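Local coordinates for protein ATP grasp ligase (Microcystis aeruginosa MRC, PDB 5IG9) that probably uses ATP to join carboxyl groups to nucleophilic side chains of a precursor peptide, as ATP-grasp ligases of the microviridin-forming family do, at residues K212-R217 / Q254-P259; L4-S9 / G103-L108. All coordinates share one frame; numbering follows the deposited sequence.

Contact 1. Residues K212-R217 / Q254-P259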
# COMPACT_ATOMS: atom_id res chain seq x y z
N LYS A 212 -14.44 4.20 -29.37
CA LYS A 212 -15.48 3.49 -28.65
C LYS A 212 -16.85 4.02 -29.04
O LYS A 212 -17.01 5.21 -29.34
CB LYS A 212 -15.28 3.61 -27.13
CG LYS A 212 -15.10 5.05 -26.66
CD LYS A 212 -14.10 5.14 -25.53
CE LYS A 212 -13.64 6.57 -25.31
NZ LYS A 212 -14.75 7.45 -24.84
N ALA A 213 -17.82 3.12 -29.04
CA ALA A 213 -19.22 3.50 -29.23
C ALA A 213 -19.91 3.73 -27.90
O ALA A 213 -20.73 4.65 -27.78
CB ALA A 213 -19.95 2.42 -30.03
N LEU A 214 -19.59 2.92 -26.90
CA LEU A 214 -20.20 3.01 -25.59
C LEU A 214 -19.14 2.95 -24.50
O LEU A 214 -18.09 2.33 -24.66
CB LEU A 214 -21.22 1.88 -25.37
CG LEU A 214 -22.48 1.88 -26.23
CD1 LEU A 214 -23.33 0.66 -25.92
CD2 LEU A 214 -23.29 3.15 -26.04
N GLU A 215 -19.44 3.61 -23.39
CA GLU A 215 -18.68 3.49 -22.15
C GLU A 215 -19.52 2.74 -21.13
O GLU A 215 -20.69 3.09 -20.91
CB GLU A 215 -18.29 4.87 -21.60
CG GLU A 215 -17.23 5.59 -22.42
CD GLU A 215 -16.73 6.85 -21.74
OE1 GLU A 215 -17.48 7.85 -21.69
OE2 GLU A 215 -15.58 6.83 -21.25
N LEU A 216 -18.94 1.71 -20.53
CA LEU A 216 -19.63 0.88 -19.54
C LEU A 216 -19.10 1.19 -18.15
O LEU A 216 -17.89 1.28 -17.94
CB LEU A 216 -19.44 -0.61 -19.84
CG LEU A 216 -19.84 -1.12 -21.23
CD1 LEU A 216 -19.69 -2.63 -21.29
CD2 LEU A 216 -21.25 -0.71 -21.57
N ARG A 217 -20.02 1.35 -17.19
CA ARG A 217 -19.69 1.47 -15.78
C ARG A 217 -20.33 0.29 -15.06
O ARG A 217 -21.55 0.22 -14.93
CB ARG A 217 -20.18 2.79 -15.20
CG ARG A 217 -19.83 2.99 -13.73
CD ARG A 217 -18.33 3.18 -13.53
NE ARG A 217 -18.00 3.53 -12.15
CZ ARG A 217 -16.81 3.95 -11.75
NH1 ARG A 217 -15.82 4.06 -12.62
NH2 ARG A 217 -16.60 4.25 -10.47
N GLN A 254 -27.71 4.44 -19.06
CA GLN A 254 -28.88 3.56 -19.12
C GLN A 254 -28.49 2.11 -18.88
O GLN A 254 -27.37 1.70 -19.18
CB GLN A 254 -29.59 3.70 -20.46
CG GLN A 254 -28.68 3.54 -21.67
CD GLN A 254 -29.23 2.56 -22.69
OE1 GLN A 254 -30.10 2.91 -23.49
NE2 GLN A 254 -28.73 1.33 -22.67
N PRO A 255 -29.42 1.32 -18.34
CA PRO A 255 -29.11 -0.09 -18.09
C PRO A 255 -28.57 -0.76 -19.34
O PRO A 255 -28.87 -0.36 -20.46
CB PRO A 255 -30.47 -0.69 -17.68
CG PRO A 255 -31.27 0.48 -17.22
CD PRO A 255 -30.83 1.64 -18.06
N TYR A 256 -27.75 -1.79 -19.13
CA TYR A 256 -27.11 -2.50 -20.23
C TYR A 256 -26.91 -3.94 -19.82
O TYR A 256 -26.59 -4.22 -18.66
CB TYR A 256 -25.78 -1.84 -20.61
CG TYR A 256 -25.12 -2.38 -21.86
CD1 TYR A 256 -24.32 -3.52 -21.82
CD2 TYR A 256 -25.28 -1.75 -23.09
CE1 TYR A 256 -23.71 -4.01 -22.95
CE2 TYR A 256 -24.67 -2.23 -24.23
CZ TYR A 256 -23.89 -3.37 -24.16
OH TYR A 256 -23.28 -3.86 -25.29
N ASP A 257 -27.10 -4.86 -20.77
CA ASP A 257 -26.96 -6.29 -20.52
C ASP A 257 -25.63 -6.76 -21.10
O ASP A 257 -25.48 -6.87 -22.32
CB ASP A 257 -28.13 -7.07 -21.12
CG ASP A 257 -29.43 -6.85 -20.36
OD1 ASP A 257 -29.39 -6.73 -19.12
OD2 ASP A 257 -30.49 -6.79 -21.02
N LEU A 258 -24.67 -7.05 -20.23
CA LEU A 258 -23.42 -7.64 -20.66
C LEU A 258 -23.66 -9.05 -21.20
O LEU A 258 -24.58 -9.74 -20.76
CB LEU A 258 -22.43 -7.71 -19.50
CG LEU A 258 -21.74 -6.43 -19.04
CD1 LEU A 258 -20.91 -6.71 -17.79
CD2 LEU A 258 -20.88 -5.88 -20.15
N PRO A 259 -22.85 -9.48 -22.16
CA PRO A 259 -22.83 -10.91 -22.50
C PRO A 259 -22.48 -11.73 -21.27
O PRO A 259 -21.65 -11.34 -20.45
CB PRO A 259 -21.74 -11.00 -23.57
CG PRO A 259 -21.69 -9.63 -24.18
CD PRO A 259 -21.98 -8.69 -23.04

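Contact 2. Residues L4-S9 / G103-L108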
# COMPACT_ATOMS: atom_id res chain seq x y z
N LEU A 4 -18.59 -1.15 11.04
CA LEU A 4 -17.66 -0.03 11.09
C LEU A 4 -17.48 0.51 9.67
O LEU A 4 -17.12 -0.24 8.76
CB LEU A 4 -16.32 -0.46 11.68
CG LEU A 4 -15.16 0.52 11.50
CD1 LEU A 4 -15.42 1.84 12.22
CD2 LEU A 4 -13.87 -0.11 11.98
N ILE A 5 -17.73 1.80 9.49
CA ILE A 5 -17.68 2.43 8.18
C ILE A 5 -16.49 3.37 8.17
O ILE A 5 -16.48 4.40 8.86
CB ILE A 5 -18.98 3.16 7.84
CG1 ILE A 5 -20.10 2.14 7.64
CG2 ILE A 5 -18.81 4.02 6.60
CD1 ILE A 5 -21.46 2.75 7.47
N VAL A 6 -15.48 3.02 7.37
CA VAL A 6 -14.23 3.76 7.31
C VAL A 6 -14.34 4.79 6.20
O VAL A 6 -14.23 4.46 5.02
CB VAL A 6 -13.04 2.82 7.09
CG1 VAL A 6 -11.74 3.59 7.16
CG2 VAL A 6 -13.06 1.70 8.12
N THR A 7 -14.56 6.05 6.58
CA THR A 7 -14.75 7.12 5.61
C THR A 7 -14.03 8.38 6.06
O THR A 7 -13.04 8.31 6.79
CB THR A 7 -16.24 7.39 5.40
OG1 THR A 7 -16.40 8.54 4.56
CG2 THR A 7 -16.93 7.64 6.73
N PHE A 8 -14.52 9.54 5.63
CA PHE A 8 -14.02 10.83 6.10
C PHE A 8 -15.18 11.81 6.12
O PHE A 8 -16.28 11.52 5.62
CB PHE A 8 -12.84 11.33 5.25
CG PHE A 8 -13.22 11.79 3.86
CD1 PHE A 8 -13.79 10.92 2.95
CD2 PHE A 8 -12.96 13.09 3.46
CE1 PHE A 8 -14.12 11.34 1.68
CE2 PHE A 8 -13.28 13.52 2.19
CZ PHE A 8 -13.86 12.65 1.30
N SER A 9 -14.94 12.98 6.72
CA SER A 9 -16.04 13.90 7.03
C SER A 9 -16.66 14.50 5.77
O SER A 9 -17.86 14.77 5.75
CB SER A 9 -15.54 15.01 7.95
OG SER A 9 -14.45 15.70 7.37
N GLY A 103 -3.50 -0.72 10.79
CA GLY A 103 -3.30 -1.86 11.67
C GLY A 103 -4.55 -2.23 12.43
O GLY A 103 -4.83 -3.41 12.66
N MET A 104 -5.33 -1.23 12.84
CA MET A 104 -6.61 -1.49 13.48
C MET A 104 -7.54 -2.27 12.55
O MET A 104 -8.11 -3.29 12.94
CB MET A 104 -7.27 -0.18 13.91
CG MET A 104 -8.67 -0.36 14.46
SD MET A 104 -9.53 1.19 14.76
CE MET A 104 -10.19 1.53 13.13
N ILE A 105 -7.69 -1.79 11.32
CA ILE A 105 -8.60 -2.44 10.37
C ILE A 105 -8.12 -3.85 10.05
O ILE A 105 -8.92 -4.79 10.01
CB ILE A 105 -8.74 -1.59 9.10
CG1 ILE A 105 -9.30 -0.22 9.45
CG2 ILE A 105 -9.62 -2.30 8.08
CD1 ILE A 105 -9.23 0.77 8.31
N ALA A 106 -6.82 -4.02 9.84
CA ALA A 106 -6.28 -5.32 9.47
C ALA A 106 -6.36 -6.34 10.60
O ALA A 106 -6.31 -7.54 10.34
CB ALA A 106 -4.84 -5.18 9.01
N SER A 107 -6.49 -5.88 11.85
CA SER A 107 -6.59 -6.79 12.99
C SER A 107 -8.03 -7.16 13.31
O SER A 107 -8.25 -8.18 13.98
CB SER A 107 -5.94 -6.16 14.22
OG SER A 107 -4.58 -5.85 13.97
N LEU A 108 -9.00 -6.38 12.87
CA LEU A 108 -10.40 -6.67 13.15
C LEU A 108 -10.85 -7.92 12.42
O LEU A 108 -10.52 -8.13 11.24
CB LEU A 108 -11.28 -5.49 12.74
CG LEU A 108 -11.13 -4.20 13.55
CD1 LEU A 108 -11.81 -3.06 12.82
CD2 LEU A 108 -11.71 -4.37 14.94

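Contact 1. Residues K212-R217 / Q254-P259
Leu216 and Tyr256 mark the nearest approach of the two backbones, their CA atoms 8.2 Å apart, a spacing that leaves the gap to be bridged by side chains alone. The middle of the contact is the Tyr256 ring. Its CG stands anti to the backbone N (chi1 -172°), which extends the ring from its chain toward the leucines of strand 214-221. Leu216 CD2 lies over the centre of one face, 4.2 Å from the centroid of the Tyr256 ring and only 10° off its normal, a clear CH-pi contact. Leu214 meets the same ring obliquely through a single methyl, with Leu214 CD1 3.6 Å from Tyr256 CE2. The other branch of Leu216 is used as well: its CD1 packs on Leu258 CD2 at 3.6 Å, so the fork of one leucine serves two partners. Strands 214-221 and 254-255 belong to one antiparallel sheet, consistent with the C-terminal lobe of an ATP-grasp fold, with strand 224-231 between them; Tyr256 and Leu258 follow on from the short edge strand 254-255. Ala229 on the intervening strand touches both Leu216 and Tyr256, and its small side chain suits the place, since the larger groups meet across it. Ala213 and Leu214 together face Val284, making a classic beta bulge where the strand begins. Strand alternation turns Leu214 and Leu216 toward Tyr256, whereas the charged Glu215 and Arg217 point elsewhere. Tyrosine fits the partly exposed position of residue 256 because its carbons can pack on leucine while its hydroxyl takes a polar partner, here a hydrogen bond with the OH of Tyr290, a residue that also touches Leu216 and Leu258. Pro259 is the N-cap of helix 260-273.

Contact 2. Residues L4-S9 / G103-L108
Leu4 and Val6 project from strand 3-7 onto the last turn of helix 87-107 and the residue just after it, with Val6 and Ile105 the nearest pair of residues at 8.9 Å between their CA atoms. The setting is a Rossmann-like parallel sheet, in keeping with the pre-ATP-grasp domain. Helix 87-107 belongs to a beta-alpha-beta crossover from strand 69-72 to strand 111-113, and it packs on the face of strand 3-7 that carries Leu4 and Val6; Ile5 and Thr7 instead meet helix 14-23. The tight part is wholly aliphatic apart from one thioether. Ile105 reaches out tip to tip toward Val6, and its CD1 rests against both valine methyls, 3.9 Å from Val6 CG1 and equally far from Val6 CG2. Beta-branched valine suits this strand position, offering a two-pronged seat to the slender isoleucine end. Leu4 uses one methyl for two neighbours: Leu4 CD2 lies 3.7 Å from Leu108 CD1, the side chains crossing at about a right angle, and a looser 4.2 Å from Met104 CE. The unbranched methionine is extended until its last torsion (chi3 85°), whose bend places CE at the leucine tip; Phe32 touches both residues. Away from this apolar core the packing changes character. Ala106 is partly exposed and packs on His124 of the second subunit, and the main-chain oxygen of Ser107 accepts a hydrogen bond from Gln130 NE2 of that subunit. Serine is well suited to such a helix end, because its short hydroxyl can turn back on the main chain one turn earlier: Ser107 OG donates to Gly103 O at 2.8 Å, tilted 24° from the carbonyl plane.

In the fold
Contact 2 is the more deeply buried of the two, with four of its five touching residues inside the protein, whereas contact 1 is only partly buried and lies toward an edge strand. They share no strand or helix: contact 2 joins a helix to a parallel sheet in the N-terminal domain, and contact 1 joins a strand of a separate antiparallel sheet to the chain that follows its short edge strand. Their centres are 34 Å apart, on opposite sides of the chain's centre. Both rely on apolar side chains, but an aromatic ring with a hydroxyl organises contact 1, while contact 2 is aliphatic with one methionine. A second subunit borders contact 2 alone.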